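Local coordinates for betaine aldehyde dehydrogenase (Staphylococcus aureus subsp. aureus COL, PDB 4QTO), which catalyses the oxidation of betaine aldehyde to glycine betaine, with NAD as the probable electron acceptor, as a member of the aldehyde dehydrogenase family, at residues Q300-G305 with Q331-R336; L201-S206 with L211-V216. One frame throughout, in Å; residues are numbered along the deposited sequence. Where two conformers were deposited one is given.

Contact 1 of 2, residues Q300-G305 with Q331-R336; sequences QALNGG and QALIDR
Leu-302 packs against Leu-333 and Arg-336 where two helices of the aldehyde dehydrogenase fold cross. Helix 294-306 is the crossover of a beta-alpha-beta unit, between the neighbouring parallel strands 285-288 and 318-322. Helix 323-337 follows the second strand. The short axes come within 10.6 Å and cross at -56°. Leu-302 gives the most surface. Its CD2 meets Leu-333 CD1 at 3.7 Å and also reaches the CB of Arg-336, while its CD1 serves Arg-336 alone. The two leucines slide past each other in opposite directions. Leu-333 does not aim straight at its partner. With CG anti to the backbone N (chi1 178°), its CD1 end is nevertheless brought toward the other helix. The same Leu-333 CD1 touches Ala-301 CB more loosely, at 4.2 Å.

Arg-336 covers the CD1 side of Leu-302. Its chain bends at chi2 and chi3 and crosses the leucine at about a right angle. The guanidinium thus lays one face on a methyl and makes no hydrogen bond to 300-305. Two of its nitrogens bond to a second subunit: NE to Ser-519 O and NH2 to Phe-518 O, both of that neighbouring chain. These bonds probably hold the flat group in place over the leucine. Phe-518 of the same subunit also packs on Leu-302. The contact is therefore buried at a subunit interface. Leu-302 CD1 sits over the centre of the guanidinium, 3.6 Å from Arg-336 CZ, and also lies 3.6 Å from Arg-336 CB.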
ATOM      1  N   GLN A 300      17.051 -29.294  14.180  1.00 11.15           N
ATOM      2  CA  GLN A 300      16.676 -27.908  14.385  1.00 10.83           C
ATOM      3  C   GLN A 300      16.627 -27.507  15.853  1.00 10.24           C
ATOM      4  O   GLN A 300      16.783 -26.321  16.182  1.00 10.62           O
ATOM      5  CB  GLN A 300      15.380 -27.565  13.639  1.00 11.34           C
ATOM      6  CG  GLN A 300      15.567 -27.596  12.121  1.00 11.94           C
ATOM      7  CD  GLN A 300      16.292 -26.375  11.588  1.00 13.31           C
ATOM      8  OE1 GLN A 300      17.219 -25.824  12.211  1.00 14.19           O
ATOM      9  NE2 GLN A 300      15.875 -25.928  10.422  1.00 14.01           N
ATOM     10  N   ALA A 301      16.470 -28.465  16.780  1.00 10.05           N
ATOM     11  CA  ALA A 301      16.493 -28.135  18.190  1.00 10.04           C
ATOM     12  C   ALA A 301      17.953 -27.815  18.565  1.00 10.86           C
ATOM     13  O   ALA A 301      18.222 -26.903  19.355  1.00 11.10           O
ATOM     14  CB  ALA A 301      15.965 -29.272  19.042  1.00 10.71           C
ATOM     15  N   LEU A 302      18.888 -28.565  17.996  1.00 10.69           N
ATOM     16  CA  LEU A 302      20.317 -28.275  18.202  1.00 11.41           C
ATOM     17  C   LEU A 302      20.648 -26.903  17.628  1.00 10.60           C
ATOM     18  O   LEU A 302      21.324 -26.085  18.265  1.00 11.31           O
ATOM     19  CB  LEU A 302      21.178 -29.338  17.540  1.00 11.43           C
ATOM     20  CG  LEU A 302      21.113 -30.742  18.152  1.00 11.94           C
ATOM     21  CD1 LEU A 302      21.543 -31.782  17.122  1.00 12.45           C
ATOM     22  CD2 LEU A 302      21.926 -30.843  19.432  1.00 12.92           C
ATOM     23  N   ASN A 303      20.182 -26.647  16.405  1.00 10.26           N
ATOM     24  CA  ASN A 303      20.467 -25.370  15.765  1.00 10.25           C
ATOM     25  C   ASN A 303      19.878 -24.223  16.571  1.00 10.94           C
ATOM     26  O   ASN A 303      20.529 -23.190  16.804  1.00 11.15           O
ATOM     27  CB  ASN A 303      19.961 -25.372  14.329  1.00 10.75           C
ATOM     28  CG  ASN A 303      20.609 -26.463  13.485  1.00 12.29           C
ATOM     29  OD1 ASN A 303      21.727 -26.918  13.766  1.00 13.12           O
ATOM     30  ND2 ASN A 303      19.903 -26.905  12.464  1.00 13.47           N
ATOM     31  N   GLY A 304      18.627 -24.390  16.981  1.00 10.69           N
ATOM     32  CA  GLY A 304      17.983 -23.387  17.778  1.00 11.06           C
ATOM     33  C   GLY A 304      18.677 -23.108  19.089  1.00 10.86           C
ATOM     34  O   GLY A 304      18.783 -21.945  19.513  1.00 11.85           O
ATOM     35  N   GLY A 305      19.188 -24.152  19.743  1.00 11.09           N
ATOM     36  CA  GLY A 305      19.782 -23.950  21.033  1.00 10.58           C
ATOM     37  C   GLY A 305      21.210 -23.447  21.064  1.00 10.59           C
ATOM     38  O   GLY A 305      21.581 -22.713  21.970  1.00 11.52           O
ATOM     39  N   GLN A 331      16.274 -38.194  24.757  1.00 15.50           N
ATOM     40  CA  GLN A 331      17.402 -39.069  24.541  1.00 17.94           C
ATOM     41  C   GLN A 331      18.187 -38.714  23.279  1.00 15.24           C
ATOM     42  O   GLN A 331      19.426 -38.695  23.280  1.00 16.08           O
ATOM     43  CB  GLN A 331      16.973 -40.527  24.517  1.00 21.66           C
ATOM     44  CG  GLN A 331      18.219 -41.387  24.509  1.00 28.10           C
ATOM     45  CD  GLN A 331      19.072 -41.084  25.768  1.00 37.49           C
ATOM     46  OE1 GLN A 331      18.584 -41.293  26.869  1.00 38.44           O
ATOM     47  NE2 GLN A 331      20.304 -40.513  25.613  1.00 38.48           N
ATOM     48  N   ALA A 332      17.475 -38.453  22.189  1.00 13.34           N
ATOM     49  CA  ALA A 332      18.128 -38.128  20.927  1.00 12.92           C
ATOM     50  C   ALA A 332      18.890 -36.798  20.997  1.00 13.52           C
ATOM     51  O   ALA A 332      20.020 -36.699  20.510  1.00 14.40           O
ATOM     52  CB  ALA A 332      17.107 -38.085  19.807  1.00 12.88           C
ATOM     53  N   LEU A 333      18.290 -35.812  21.639  1.00 12.62           N
ATOM     54  CA  LEU A 333      18.907 -34.496  21.776  1.00 13.02           C
ATOM     55  C   LEU A 333      20.171 -34.586  22.637  1.00 15.21           C
ATOM     56  O   LEU A 333      21.241 -34.102  22.259  1.00 15.05           O
ATOM     57  CB  LEU A 333      17.918 -33.512  22.388  1.00 13.19           C
ATOM     58  CG  LEU A 333      18.471 -32.109  22.623  1.00 13.41           C
ATOM     59  CD1 LEU A 333      18.781 -31.458  21.293  1.00 14.82           C
ATOM     60  CD2 LEU A 333      17.487 -31.267  23.403  1.00 14.53           C
ATOM     61  N   ILE A 334      20.045 -35.224  23.788  0.60 14.87           N
ATOM     62  CA  ILE A 334      21.177 -35.386  24.718  0.60 15.85           C
ATOM     63  C   ILE A 334      22.349 -36.103  24.056  0.60 16.96           C
ATOM     64  O   ILE A 334      23.501 -35.660  24.172  0.60 16.28           O
ATOM     65  CB  ILE A 334      20.740 -36.099  25.997  0.60 16.03           C
ATOM     66  CG1 ILE A 334      19.836 -35.178  26.820  0.60 15.30           C
ATOM     67  CG2 ILE A 334      21.953 -36.508  26.831  0.60 17.86           C
ATOM     68  CD1 ILE A 334      19.024 -35.888  27.877  0.60 14.65           C
ATOM     69  N   ASP A 335      22.065 -37.187  23.333  1.00 17.92           N
ATOM     70  CA  ASP A 335      23.109 -37.927  22.628  1.00 19.07           C
ATOM     71  C   ASP A 335      23.848 -37.034  21.624  1.00 18.25           C
ATOM     72  O   ASP A 335      25.074 -37.145  21.464  1.00 18.84           O
ATOM     73  CB  ASP A 335      22.500 -39.121  21.866  1.00 21.95           C
ATOM     74  CG  ASP A 335      22.041 -40.241  22.779  1.00 33.48           C
ATOM     75  OD1 ASP A 335      22.185 -40.136  24.023  1.00 41.16           O
ATOM     76  OD2 ASP A 335      21.492 -41.240  22.239  1.00 39.62           O
ATOM     77  N   ARG A 336      23.120 -36.132  20.943  1.00 15.64           N
ATOM     78  CA  ARG A 336      23.770 -35.256  19.997  1.00 15.96           C
ATOM     79  C   ARG A 336      24.552 -34.147  20.693  1.00 15.71           C
ATOM     80  O   ARG A 336      25.622 -33.746  20.218  1.00 15.85           O
ATOM     81  CB  ARG A 336      22.730 -34.638  19.051  1.00 16.25           C
ATOM     82  CG  ARG A 336      22.103 -35.623  18.090  1.00 16.73           C
ATOM     83  CD  ARG A 336      23.033 -36.042  16.965  1.00 17.92           C
ATOM     84  NE  ARG A 336      23.351 -34.966  16.033  1.00 17.18           N
ATOM     85  CZ  ARG A 336      22.545 -34.542  15.068  1.00 17.79           C
ATOM     86  NH1 ARG A 336      21.339 -35.091  14.902  1.00 17.59           N
ATOM     87  NH2 ARG A 336      22.948 -33.575  14.269  1.00 20.35           N
TER

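Contact 2 of 2, residues L201-S206 with L211-V216; sequences LVMKPS and LTTIRV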
ATOM      1  N   LEU A 201      22.559  10.192  12.140  1.00  9.17           N
ATOM      2  CA  LEU A 201      22.643   9.183  13.184  1.00  9.59           C
ATOM      3  C   LEU A 201      23.887   9.266  14.034  1.00  9.27           C
ATOM      4  O   LEU A 201      24.927   9.748  13.604  1.00 10.65           O
ATOM      5  CB  LEU A 201      22.556   7.783  12.550  1.00  9.88           C
ATOM      6  CG  LEU A 201      23.685   7.345  11.593  1.00 10.06           C
ATOM      7  CD1 LEU A 201      24.799   6.668  12.381  1.00 10.89           C
ATOM      8  CD2 LEU A 201      23.172   6.361  10.531  1.00 10.33           C
ATOM      9  N   VAL A 202      23.727   8.791  15.260  1.00  9.21           N
ATOM     10  CA  VAL A 202      24.835   8.614  16.204  1.00  9.64           C
ATOM     11  C   VAL A 202      24.732   7.189  16.707  1.00  9.51           C
ATOM     12  O   VAL A 202      23.740   6.817  17.366  1.00  9.46           O
ATOM     13  CB  VAL A 202      24.802   9.597  17.389  1.00 10.18           C
ATOM     14  CG1 VAL A 202      26.041   9.385  18.283  1.00 10.18           C
ATOM     15  CG2 VAL A 202      24.739  11.042  16.934  1.00 10.45           C
ATOM     16  N   MET A 203      25.748   6.378  16.417  1.00  9.86           N
ATOM     17  CA  MET A 203      25.757   4.976  16.812  1.00  9.96           C
ATOM     18  C   MET A 203      26.801   4.678  17.844  1.00 10.35           C
ATOM     19  O   MET A 203      27.902   5.252  17.797  1.00  9.88           O
ATOM     20  CB  MET A 203      26.033   4.089  15.590  1.00 10.94           C
ATOM     21  CG  MET A 203      26.176   2.617  15.943  1.00 12.67           C
ATOM     22  SD  MET A 203      26.069   1.451  14.558  1.00 13.99           S
ATOM     23  CE  MET A 203      24.311   1.504  14.273  1.00 14.14           C
ATOM     24  N   LYS A 204      26.455   3.810  18.800  1.00  9.99           N
ATOM     25  CA  LYS A 204      27.404   3.343  19.813  1.00 10.64           C
ATOM     26  C   LYS A 204      27.302   1.839  19.884  1.00 10.50           C
ATOM     27  O   LYS A 204      26.271   1.314  20.305  1.00 10.70           O
ATOM     28  CB  LYS A 204      27.139   3.927  21.202  1.00 13.03           C
ATOM     29  CG  LYS A 204      28.232   3.547  22.220  1.00 14.68           C
ATOM     30  CD  LYS A 204      27.761   3.640  23.649  1.00 17.75           C
ATOM     31  CE  LYS A 204      27.124   2.350  24.120  1.00 20.24           C
ATOM     32  NZ  LYS A 204      28.108   1.222  24.268  1.00 18.60           N
ATOM     33  N   PRO A 205      28.358   1.121  19.462  1.00  9.94           N
ATOM     34  CA  PRO A 205      28.334  -0.345  19.565  1.00 10.03           C
ATOM     35  C   PRO A 205      28.611  -0.790  20.989  1.00 10.13           C
ATOM     36  O   PRO A 205      28.998   0.030  21.845  1.00 11.28           O
ATOM     37  CB  PRO A 205      29.459  -0.778  18.628  1.00 10.26           C
ATOM     38  CG  PRO A 205      30.446   0.354  18.725  1.00 10.78           C
ATOM     39  CD  PRO A 205      29.623   1.601  18.878  1.00 10.98           C
ATOM     40  N   SER A 206      28.414  -2.076  21.263  1.00 11.37           N
ATOM     41  CA  SER A 206      28.692  -2.614  22.568  1.00 11.79           C
ATOM     42  C   SER A 206      30.145  -2.308  22.898  1.00 11.53           C
ATOM     43  O   SER A 206      31.033  -2.453  22.043  1.00 10.87           O
ATOM     44  CB  SER A 206      28.489  -4.117  22.599  1.00 12.82           C
ATOM     45  OG  SER A 206      28.867  -4.605  23.886  1.00 13.45           O
ATOM     46  N   LEU A 211      34.832  -3.684  16.908  1.00 11.72           N
ATOM     47  CA  LEU A 211      35.738  -3.763  15.744  1.00 12.16           C
ATOM     48  C   LEU A 211      35.090  -3.630  14.366  1.00 11.52           C
ATOM     49  O   LEU A 211      35.503  -2.774  13.566  1.00 11.15           O
ATOM     50  CB  LEU A 211      36.607  -5.005  15.800  1.00 12.95           C
ATOM     51  CG  LEU A 211      37.416  -5.149  17.081  1.00 14.38           C
ATOM     52  CD1 LEU A 211      38.255  -6.422  17.009  1.00 15.88           C
ATOM     53  CD2 LEU A 211      38.302  -3.962  17.361  1.00 14.45           C
ATOM     54  N   THR A 212      34.096  -4.456  14.069  1.00 10.37           N
ATOM     55  CA  THR A 212      33.478  -4.356  12.754  1.00 10.71           C
ATOM     56  C   THR A 212      32.682  -3.053  12.586  1.00 10.66           C
ATOM     57  O   THR A 212      32.474  -2.595  11.457  1.00 10.66           O
ATOM     58  CB  THR A 212      32.589  -5.566  12.444  1.00 11.11           C
ATOM     59  OG1 THR A 212      31.642  -5.705  13.510  1.00 10.96           O
ATOM     60  CG2 THR A 212      33.409  -6.818  12.235  1.00 12.51           C
ATOM     61  N   THR A 213      32.219  -2.454  13.686  1.00 10.02           N
ATOM     62  CA  THR A 213      31.475  -1.189  13.610  1.00 10.32           C
ATOM     63  C   THR A 213      32.432  -0.035  13.219  1.00 10.49           C
ATOM     64  O   THR A 213      32.115   0.827  12.397  1.00 10.34           O
ATOM     65  CB  THR A 213      30.659  -0.922  14.883  1.00 10.96           C
ATOM     66  OG1 THR A 213      29.786  -2.046  15.139  1.00 11.13           O
ATOM     67  CG2 THR A 213      29.828   0.336  14.741  1.00 11.15           C
ATOM     68  N   ILE A 214      33.612  -0.027  13.823  1.00 10.77           N
ATOM     69  CA  ILE A 214      34.635   0.929  13.423  1.00 10.99           C
ATOM     70  C   ILE A 214      34.907   0.717  11.929  1.00 10.86           C
ATOM     71  O   ILE A 214      34.961   1.682  11.156  1.00 10.57           O
ATOM     72  CB  ILE A 214      35.930   0.715  14.242  1.00 11.78           C
ATOM     73  CG1 ILE A 214      35.724   1.125  15.704  1.00 12.09           C
ATOM     74  CG2 ILE A 214      37.070   1.531  13.631  1.00 12.84           C
ATOM     75  CD1 ILE A 214      36.852   0.677  16.618  1.00 12.07           C
ATOM     76  N   ARG A 215      35.066  -0.544  11.496  1.00 10.12           N
ATOM     77  CA  ARG A 215      35.382  -0.798  10.069  1.00 11.33           C
ATOM     78  C   ARG A 215      34.284  -0.299   9.154  1.00 10.95           C
ATOM     79  O   ARG A 215      34.588   0.327   8.119  1.00 11.30           O
ATOM     80  CB  ARG A 215      35.683  -2.280   9.823  1.00 12.28           C
ATOM     81  CG  ARG A 215      36.149  -2.594   8.419  1.00 14.28           C
ATOM     82  CD  ARG A 215      37.502  -1.971   8.122  1.00 15.41           C
ATOM     83  NE  ARG A 215      37.933  -2.320   6.749  1.00 16.40           N
ATOM     84  CZ  ARG A 215      38.183  -1.451   5.780  1.00 17.41           C
ATOM     85  NH1 ARG A 215      38.190  -0.134   5.996  1.00 18.21           N
ATOM     86  NH2 ARG A 215      38.511  -1.906   4.576  1.00 18.56           N
ATOM     87  N   VAL A 216      33.016  -0.540   9.505  1.00 10.03           N
ATOM     88  CA  VAL A 216      31.931  -0.094   8.621  1.00 10.22           C
ATOM     89  C   VAL A 216      31.893   1.447   8.554  1.00 10.41           C
ATOM     90  O   VAL A 216      31.553   2.000   7.500  1.00 10.67           O
ATOM     91  CB  VAL A 216      30.559  -0.725   8.938  1.00 10.71           C
ATOM     92  CG1 VAL A 216      29.895  -0.056  10.128  1.00 10.89           C
ATOM     93  CG2 VAL A 216      29.694  -0.619   7.723  1.00 10.91           C
TER
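A beta-alpha-beta unit of the Rossmann-type domain begins here: strand 200-204, helix 211-223, then strand 230-232, which pairs parallel to the first. The contact joins the end of the first strand, and the turn after it, to the first turns of the helix. Thr-213 carries the helix side and meets Met-203 and Pro-205. Its CG2 meets both residues; its OG1 meets Pro-205 alone. CG2 lies anti to the backbone N (chi1 of OG1 -55°) and faces Met-203, where SD stands 3.9 Å from Thr-213 CG2. The methionine extends from the strand through two anti torsions, which carry the sulfur to the threonine methyl. It bends only beyond that, at chi3.

The Pro-205 ring crosses the same threonine at a slant. Its CG is 4.0 Å from Thr-213 CG2, and its CB is 3.7 Å from Thr-213 OG1. The second distance is a plain carbon-to-oxygen contact. Leu-232 touches both Pro-205 and Thr-213, so strand 230-232 backs both the helix and the turn after strand 200-204. Met-203 also rests on Ala-187 and Ile-191 of helix 183-197.

Lys-204 leaves the backbone on the side away from the helix. Its last two torsions (88° and 69°) curl the chain back, and NZ donates to the carbonyl oxygen of Pro-205 at 2.8 Å, from above the carbonyl plane. NZ also bonds to the carbonyl of Gly-235, and so bridges the proline to the chain after strand 230-232.

Across the two segments there is no hydrogen bond. The fit therefore rests on shape and on the burial of apolar atoms, and no directional bond between the segments fixes the helix on the strand here.

In the fold
Both contacts are buried, but in different ways. The centre of contact 2 lies about 13 Å from that of the chain, and no other chain touches its segments. The centre of contact 1 lies about 25 Å out, and a second subunit helps to cover it. They share no helix or strand. One joins a strand end to the helix that follows it; the other crosses two helices. Neither has a hydrogen bond between its segments. In contact 1 a cationic group lies flat on a leucine, and two of its nitrogens bond to a neighbouring chain. In contact 2 the touching groups are uncharged. The contacts lie on opposite sides of the chain's centre, with nearest atoms about 20 Å apart.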